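Local coordinates for DNA repair protein RecN (Deinococcus radiodurans, PDB 4ABX) that may take part in recombinational repair of damaged DNA as an SMC-like, ATP-binding protein, of which this chain is the coiled-coil domain, at residues Ser25-Asp30 / Glu128-Ala133. Residues are numbered along the deposited sequence; the frame is centred on the assembly and turned at random.
Sequences SEVSPD and EARLSA
In the coiled-coil domain of this SMC-like protein, the break between helices 6-27 and 33-63 is pinned to the flank of helix 121-141 by Arg130, which binds the carbonyl oxygens of Val27 and Ser28, where the chain runs from helix 6-27 into the turn. Ser28, with positive phi (55°), is where the chain leaves the helical path.

Hydrogen bonding dominates. Both terminal nitrogens of the guanidinium converge end-on upon Val27 O: Arg130 NH1 lies 2.9 Å from Val27 O, in the carbonyl plane and on a lone pair, whereas Arg130 NH2 approaches the same oxygen at 3.1 Å from above that plane. A weak, bent bond of 3.2 Å joins Arg130 NH2 to Ser28 O. Arg130 CG is anti to the backbone N (chi1 -177°), and a bend at chi2 (65°) helps direct the chain across to the turn. The third nitrogen, NE, forms a salt bridge with Glu33, whose carboxylate also accepts from Asp30 N, so one acidic side chain ties the arginine to the turn. An alanine in place of Arg130 would probably loosen the turn from helix 121-141, since both carbonyls would lose these donors and Glu33 its cationic partner.

Apolar packing is slighter. Val27 also touches Leu137, and its CG1, anti to the backbone N, stands 4.4 Å from Ala133 CB. In van der Waals contact with the guanidinium, the same methyl also lies 3.6 Å from Arg130 NH1.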
ATOM      1  N   SER A  25      37.254 -31.108 -30.306  1.00 26.52           N
ATOM      2  CA  SER A  25      38.136 -30.122 -30.916  1.00 26.51           C
ATOM      3  C   SER A  25      37.396 -28.831 -31.235  1.00 25.19           C
ATOM      4  O   SER A  25      37.969 -27.743 -31.160  1.00 28.98           O
ATOM      5  CB  SER A  25      38.785 -30.695 -32.181  1.00 34.29           C
ATOM      6  OG  SER A  25      39.456 -31.905 -31.878  1.00 43.09           O
ATOM      7  N   GLU A  26      36.124 -28.950 -31.593  1.00 24.77           N
ATOM      8  CA  GLU A  26      35.320 -27.770 -31.912  1.00 31.96           C
ATOM      9  C   GLU A  26      35.100 -26.874 -30.697  1.00 32.83           C
ATOM     10  O   GLU A  26      34.966 -25.658 -30.832  1.00 34.21           O
ATOM     11  CB  GLU A  26      33.978 -28.170 -32.531  1.00 34.49           C
ATOM     12  CG  GLU A  26      34.111 -28.699 -33.952  1.00 47.52           C
ATOM     13  CD  GLU A  26      32.795 -29.173 -34.529  1.00 54.43           C
ATOM     14  OE1 GLU A  26      31.818 -29.299 -33.760  1.00 56.50           O
ATOM     15  OE2 GLU A  26      32.738 -29.424 -35.752  1.00 57.38           O
ATOM     16  N   VAL A  27      35.070 -27.479 -29.513  1.00 33.44           N
ATOM     17  CA  VAL A  27      34.873 -26.730 -28.273  1.00 25.82           C
ATOM     18  C   VAL A  27      36.215 -26.265 -27.718  1.00 28.39           C
ATOM     19  O   VAL A  27      36.317 -25.200 -27.094  1.00 25.70           O
ATOM     20  CB  VAL A  27      34.133 -27.580 -27.223  1.00 31.93           C
ATOM     21  CG1 VAL A  27      34.047 -26.841 -25.894  1.00 35.61           C
ATOM     22  CG2 VAL A  27      32.749 -27.948 -27.730  1.00 31.84           C
ATOM     23  N   SER A  28      37.243 -27.076 -27.954  1.00 25.42           N
ATOM     24  CA  SER A  28      38.608 -26.759 -27.551  1.00 27.33           C
ATOM     25  C   SER A  28      38.735 -26.452 -26.055  1.00 29.51           C
ATOM     26  O   SER A  28      39.123 -25.345 -25.671  1.00 30.35           O
ATOM     27  CB  SER A  28      39.155 -25.604 -28.394  1.00 29.71           C
ATOM     28  OG  SER A  28      40.508 -25.356 -28.075  1.00 41.93           O
ATOM     29  N   PRO A  29      38.419 -27.442 -25.207  1.00 24.85           N
ATOM     30  CA  PRO A  29      38.487 -27.268 -23.752  1.00 28.34           C
ATOM     31  C   PRO A  29      39.905 -26.979 -23.265  1.00 29.92           C
ATOM     32  O   PRO A  29      40.854 -27.662 -23.650  1.00 23.25           O
ATOM     33  CB  PRO A  29      38.001 -28.619 -23.213  1.00 26.19           C
ATOM     34  CG  PRO A  29      38.226 -29.585 -24.337  1.00 23.96           C
ATOM     35  CD  PRO A  29      37.963 -28.793 -25.579  1.00 22.84           C
ATOM     36  N   ASP A  30      40.035 -25.970 -22.414  1.00 27.52           N
ATOM     37  CA  ASP A  30      41.332 -25.580 -21.873  1.00 30.62           C
ATOM     38  C   ASP A  30      41.332 -25.772 -20.364  1.00 32.31           C
ATOM     39  O   ASP A  30      40.877 -24.898 -19.621  1.00 27.13           O
ATOM     40  CB  ASP A  30      41.628 -24.124 -22.236  1.00 28.12           C
ATOM     41  CG  ASP A  30      42.897 -23.596 -21.585  1.00 38.24           C
ATOM     42  OD1 ASP A  30      43.792 -24.398 -21.246  1.00 37.81           O
ATOM     43  OD2 ASP A  30      42.995 -22.363 -21.418  1.00 41.88           O
ATOM     44  N   GLU A 128      27.703 -18.298 -19.311  1.00 23.55           N
ATOM     45  CA  GLU A 128      26.896 -19.493 -19.108  1.00 25.21           C
ATOM     46  C   GLU A 128      26.993 -20.441 -20.301  1.00 20.26           C
ATOM     47  O   GLU A 128      27.067 -21.656 -20.130  1.00 18.34           O
ATOM     48  CB  GLU A 128      25.433 -19.125 -18.830  1.00 33.18           C
ATOM     49  CG  GLU A 128      25.228 -18.306 -17.559  1.00 35.28           C
ATOM     50  CD  GLU A 128      23.770 -18.235 -17.134  1.00 43.80           C
ATOM     51  OE1 GLU A 128      23.208 -19.282 -16.743  1.00 32.73           O
ATOM     52  OE2 GLU A 128      23.187 -17.130 -17.189  1.00 52.56           O
ATOM     53  N   ALA A 129      26.990 -19.878 -21.506  1.00 19.78           N
ATOM     54  CA  ALA A 129      27.091 -20.678 -22.721  1.00 22.64           C
ATOM     55  C   ALA A 129      28.406 -21.463 -22.780  1.00 25.28           C
ATOM     56  O   ALA A 129      28.423 -22.616 -23.211  1.00 31.23           O
ATOM     57  CB  ALA A 129      26.934 -19.798 -23.955  1.00 25.79           C
ATOM     58  N   ARG A 130      29.502 -20.844 -22.348  1.00 22.66           N
ATOM     59  CA  ARG A 130      30.794 -21.531 -22.328  1.00 17.03           C
ATOM     60  C   ARG A 130      30.791 -22.649 -21.290  1.00 22.35           C
ATOM     61  O   ARG A 130      31.243 -23.762 -21.558  1.00 21.01           O
ATOM     62  CB  ARG A 130      31.942 -20.554 -22.040  1.00 22.02           C
ATOM     63  CG  ARG A 130      33.340 -21.197 -22.064  1.00 21.15           C
ATOM     64  CD  ARG A 130      33.705 -21.719 -23.464  1.00 26.09           C
ATOM     65  NE  ARG A 130      35.016 -22.372 -23.500  1.00 24.28           N
ATOM     66  CZ  ARG A 130      35.455 -23.112 -24.517  1.00 27.43           C
ATOM     67  NH1 ARG A 130      34.685 -23.303 -25.582  1.00 30.09           N
ATOM     68  NH2 ARG A 130      36.658 -23.670 -24.468  1.00 20.94           N
ATOM     69  N   LEU A 131      30.280 -22.339 -20.102  1.00 21.27           N
ATOM     70  CA  LEU A 131      30.203 -23.310 -19.017  1.00 26.31           C
ATOM     71  C   LEU A 131      29.318 -24.491 -19.399  1.00 25.68           C
ATOM     72  O   LEU A 131      29.594 -25.639 -19.042  1.00 24.84           O
ATOM     73  CB  LEU A 131      29.670 -22.638 -17.746  1.00 27.22           C
ATOM     74  CG  LEU A 131      30.656 -21.694 -17.059  1.00 22.93           C
ATOM     75  CD1 LEU A 131      29.975 -20.887 -15.952  1.00 24.01           C
ATOM     76  CD2 LEU A 131      31.837 -22.486 -16.519  1.00 19.41           C
ATOM     77  N   SER A 132      28.241 -24.199 -20.117  1.00 16.37           N
ATOM     78  CA  SER A 132      27.335 -25.240 -20.583  1.00 22.79           C
ATOM     79  C   SER A 132      28.018 -26.136 -21.606  1.00 23.03           C
ATOM     80  O   SER A 132      27.818 -27.349 -21.601  1.00 19.98           O
ATOM     81  CB  SER A 132      26.077 -24.632 -21.200  1.00 31.19           C
ATOM     82  OG  SER A 132      25.274 -25.643 -21.783  1.00 38.12           O
ATOM     83  N   ALA A 133      28.821 -25.537 -22.483  1.00 19.84           N
ATOM     84  CA  ALA A 133      29.522 -26.309 -23.505  1.00 24.57           C
ATOM     85  C   ALA A 133      30.556 -27.221 -22.854  1.00 21.64           C
ATOM     86  O   ALA A 133      30.705 -28.380 -23.242  1.00 22.64           O
ATOM     87  CB  ALA A 133      30.173 -25.390 -24.536  1.00 26.81           C
TER